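Local structure of rRNA N-glycosidase (Bougainvillea spectabilis, 3CTK) at residues F169-T174 and F189-L194. The protein belongs to the ribosome-inactivating proteins, a plant protein family with a mixed alpha/beta fold. Numbering follows the deposited sequence.
Sequences FKYIET and FKVLNL
Ring contacts dominate where residues 169-174 meet residues 189-194. Tyr171 has CG anti to its backbone N (chi1 180°), which sends the ring to helix 189-196. The extended chain of Lys190 crosses one face of this ring obliquely. Its CD forms a CH-pi contact 3.7 Å from the centroid of the Tyr171 ring, offset toward the rim. Farther along, Lys190 NZ lies over the same face, 4.3 Å from the Tyr171 centroid and 27° off the normal, a cation-pi interaction. The ammonium also forms a salt bridge with Asp240, which probably favours its charged state, and Lys190 makes a second cation-pi contact with Trp229. Phe169 forms the other CH-pi contact: Leu194 CB sits 3.8 Å from the centroid of the Phe169 ring, almost on the normal. Phe169 CZ also lies 3.1 Å from the backbone oxygen Leu194 O.

The segments belong to helices 170-180 and 189-196 of the ribosome-inactivating protein fold. Phe169 holds the N-cap position, at the junction with helix 149-168. The two helix segments run at 140° to each other, with axes 10.0 Å apart, and the contact is buried.

Apolar packing accounts for most of the rest. Val191 CG2 meets the edge of the Tyr171 ring, 3.8 Å from Tyr171 CE2. Leu194 CD1 touches Tyr171 CD2 at 3.9 Å, the two side chains crossing at about a right angle, so Leu194 reaches both aromatic rings. The extended Ile172 chain brings CD1 to Val191 CG1, at 4.0 Å.

No hydrogen bond joins the segments directly. Asn188 links them instead: its ND2 bonds Tyr171 OH, while its OD1 accepts from Val191 N.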
ATOM      1  N   PHE A 169       6.200  -5.361  -2.594  1.00  4.78           N
ATOM      2  CA  PHE A 169       7.365  -6.119  -2.136  1.00  4.49           C
ATOM      3  C   PHE A 169       7.094  -7.423  -1.394  1.00  5.07           C
ATOM      4  O   PHE A 169       6.530  -7.415  -0.296  1.00  4.88           O
ATOM      5  CB  PHE A 169       8.209  -5.228  -1.216  1.00  4.56           C
ATOM      6  CG  PHE A 169       8.727  -3.986  -1.872  1.00  4.42           C
ATOM      7  CD1 PHE A 169       9.864  -4.029  -2.670  1.00  4.73           C
ATOM      8  CD2 PHE A 169       8.086  -2.761  -1.682  1.00  4.03           C
ATOM      9  CE1 PHE A 169      10.363  -2.871  -3.269  1.00  3.65           C
ATOM     10  CE2 PHE A 169       8.576  -1.595  -2.279  1.00  3.58           C
ATOM     11  CZ  PHE A 169       9.717  -1.650  -3.072  1.00  4.27           C
ATOM     12  N   LYS A 170       7.522  -8.542  -1.972  1.00  5.45           N
ATOM     13  CA  LYS A 170       7.348  -9.830  -1.308  1.00  6.70           C
ATOM     14  C   LYS A 170       8.058  -9.830   0.048  1.00  6.39           C
ATOM     15  O   LYS A 170       7.609 -10.491   0.984  1.00  7.56           O
ATOM     16  CB  LYS A 170       7.910 -10.962  -2.171  1.00  8.53           C
ATOM     17  CG  LYS A 170       7.054 -11.304  -3.378  1.00 11.38           C
ATOM     18  CD  LYS A 170       7.661 -12.456  -4.167  1.00 15.09           C
ATOM     19  CE  LYS A 170       6.768 -12.857  -5.329  1.00 17.46           C
ATOM     20  NZ  LYS A 170       7.365 -13.970  -6.120  1.00 19.33           N
ATOM     21  N   TYR A 171       9.162  -9.089   0.154  1.00  5.79           N
ATOM     22  CA  TYR A 171       9.906  -9.020   1.411  1.00  5.48           C
ATOM     23  C   TYR A 171       9.020  -8.471   2.526  1.00  6.36           C
ATOM     24  O   TYR A 171       8.998  -9.004   3.642  1.00  4.87           O
ATOM     25  CB  TYR A 171      11.139  -8.120   1.285  1.00  7.02           C
ATOM     26  CG  TYR A 171      11.919  -8.034   2.581  1.00  7.12           C
ATOM     27  CD1 TYR A 171      12.769  -9.068   2.976  1.00  7.33           C
ATOM     28  CD2 TYR A 171      11.755  -6.951   3.445  1.00  8.19           C
ATOM     29  CE1 TYR A 171      13.432  -9.028   4.199  1.00  8.01           C
ATOM     30  CE2 TYR A 171      12.415  -6.903   4.675  1.00  8.39           C
ATOM     31  CZ  TYR A 171      13.248  -7.945   5.044  1.00  8.93           C
ATOM     32  OH  TYR A 171      13.892  -7.906   6.259  1.00 10.30           O
ATOM     33  N   ILE A 172       8.297  -7.396   2.221  1.00  5.52           N
ATOM     34  CA  ILE A 172       7.414  -6.775   3.197  1.00  4.92           C
ATOM     35  C   ILE A 172       6.237  -7.703   3.493  1.00  5.71           C
ATOM     36  O   ILE A 172       5.812  -7.826   4.639  1.00  7.12           O
ATOM     37  CB  ILE A 172       6.917  -5.392   2.691  1.00  4.29           C
ATOM     38  CG1 ILE A 172       8.120  -4.460   2.519  1.00  4.86           C
ATOM     39  CG2 ILE A 172       5.925  -4.783   3.680  1.00  4.65           C
ATOM     40  CD1 ILE A 172       7.764  -3.039   2.080  1.00  3.49           C
ATOM     41  N   GLU A 173       5.715  -8.367   2.467  1.00  5.28           N
ATOM     42  CA  GLU A 173       4.612  -9.298   2.677  1.00  5.69           C
ATOM     43  C   GLU A 173       5.058 -10.373   3.671  1.00  7.25           C
ATOM     44  O   GLU A 173       4.307 -10.754   4.576  1.00  6.11           O
ATOM     45  CB  GLU A 173       4.207  -9.972   1.364  1.00  5.80           C
ATOM     46  CG  GLU A 173       3.059 -10.961   1.530  1.00  7.91           C
ATOM     47  CD  GLU A 173       2.885 -11.882   0.340  1.00 11.72           C
ATOM     48  OE1 GLU A 173       3.626 -11.734  -0.661  1.00 11.97           O
ATOM     49  OE2 GLU A 173       2.001 -12.762   0.410  1.00 11.14           O
ATOM     50  N   THR A 174       6.290 -10.850   3.514  1.00  6.49           N
ATOM     51  CA  THR A 174       6.800 -11.888   4.403  1.00  7.93           C
ATOM     52  C   THR A 174       6.980 -11.394   5.833  1.00  7.74           C
ATOM     53  O   THR A 174       6.761 -12.149   6.780  1.00  8.55           O
ATOM     54  CB  THR A 174       8.124 -12.475   3.876  1.00  9.88           C
ATOM     55  OG1 THR A 174       7.889 -13.095   2.605  1.00 11.71           O
ATOM     56  CG2 THR A 174       8.661 -13.528   4.832  1.00 10.91           C
ATOM     57  N   PHE A 189      14.816  -1.567   9.080  1.00  9.45           N
ATOM     58  CA  PHE A 189      15.507  -0.702   8.132  1.00  8.54           C
ATOM     59  C   PHE A 189      15.293  -1.060   6.668  1.00  7.02           C
ATOM     60  O   PHE A 189      15.209  -0.169   5.825  1.00  5.95           O
ATOM     61  CB  PHE A 189      17.009  -0.684   8.433  1.00 11.58           C
ATOM     62  CG  PHE A 189      17.339  -0.281   9.841  1.00 13.64           C
ATOM     63  CD1 PHE A 189      17.665  -1.240  10.796  1.00 15.82           C
ATOM     64  CD2 PHE A 189      17.313   1.057  10.217  1.00 15.56           C
ATOM     65  CE1 PHE A 189      17.961  -0.869  12.108  1.00 16.47           C
ATOM     66  CE2 PHE A 189      17.608   1.438  11.528  1.00 16.60           C
ATOM     67  CZ  PHE A 189      17.932   0.473  12.472  1.00 16.12           C
ATOM     68  N   LYS A 190      15.216  -2.354   6.363  1.00  7.30           N
ATOM     69  CA  LYS A 190      15.018  -2.784   4.982  1.00  7.08           C
ATOM     70  C   LYS A 190      13.603  -2.494   4.500  1.00  7.31           C
ATOM     71  O   LYS A 190      13.406  -2.036   3.371  1.00  5.93           O
ATOM     72  CB  LYS A 190      15.327  -4.280   4.821  1.00  7.74           C
ATOM     73  CG  LYS A 190      15.102  -4.790   3.397  1.00  7.82           C
ATOM     74  CD  LYS A 190      15.724  -6.164   3.152  1.00  9.30           C
ATOM     75  CE  LYS A 190      15.413  -6.644   1.732  1.00  9.77           C
ATOM     76  NZ  LYS A 190      16.122  -7.906   1.375  1.00 12.07           N
ATOM     77  N   VAL A 191      12.618  -2.770   5.348  1.00  5.94           N
ATOM     78  CA  VAL A 191      11.230  -2.503   4.985  1.00  6.27           C
ATOM     79  C   VAL A 191      11.098  -1.032   4.590  1.00  5.19           C
ATOM     80  O   VAL A 191      10.585  -0.707   3.519  1.00  4.50           O
ATOM     81  CB  VAL A 191      10.278  -2.803   6.159  1.00  5.69           C
ATOM     82  CG1 VAL A 191       8.864  -2.349   5.813  1.00  6.53           C
ATOM     83  CG2 VAL A 191      10.289  -4.296   6.465  1.00  4.76           C
ATOM     84  N   LEU A 192      11.589  -0.150   5.451  1.00  6.77           N
ATOM     85  CA  LEU A 192      11.533   1.285   5.198  1.00  8.58           C
ATOM     86  C   LEU A 192      12.302   1.698   3.944  1.00  7.38           C
ATOM     87  O   LEU A 192      11.841   2.546   3.180  1.00  6.50           O
ATOM     88  CB  LEU A 192      12.060   2.050   6.421  1.00 10.88           C
ATOM     89  CG  LEU A 192      11.033   2.411   7.503  1.00 16.02           C
ATOM     90  CD1 LEU A 192      10.010   1.311   7.658  1.00 18.11           C
ATOM     91  CD2 LEU A 192      11.748   2.683   8.817  1.00 17.23           C
ATOM     92  N   ASN A 193      13.462   1.089   3.723  1.00  5.43           N
ATOM     93  CA  ASN A 193      14.276   1.422   2.557  1.00  6.39           C
ATOM     94  C   ASN A 193      13.568   1.052   1.253  1.00  5.61           C
ATOM     95  O   ASN A 193      13.568   1.829   0.296  1.00  6.76           O
ATOM     96  CB  ASN A 193      15.628   0.706   2.633  1.00  6.27           C
ATOM     97  CG  ASN A 193      16.567   1.126   1.523  1.00  8.34           C
ATOM     98  OD1 ASN A 193      16.967   2.289   1.440  1.00 11.78           O
ATOM     99  ND2 ASN A 193      16.923   0.184   0.662  1.00  6.89           N
ATOM    100  N   LEU A 194      12.970  -0.135   1.213  1.00  5.42           N
ATOM    101  CA  LEU A 194      12.255  -0.576   0.018  1.00  5.05           C
ATOM    102  C   LEU A 194      11.081   0.359  -0.257  1.00  4.61           C
ATOM    103  O   LEU A 194      10.834   0.740  -1.403  1.00  4.63           O
ATOM    104  CB  LEU A 194      11.766  -2.022   0.192  1.00  6.16           C
ATOM    105  CG  LEU A 194      12.864  -3.101   0.205  1.00  6.07           C
ATOM    106  CD1 LEU A 194      12.269  -4.450   0.548  1.00  5.40           C
ATOM    107  CD2 LEU A 194      13.544  -3.160  -1.154  1.00  8.66           C
TER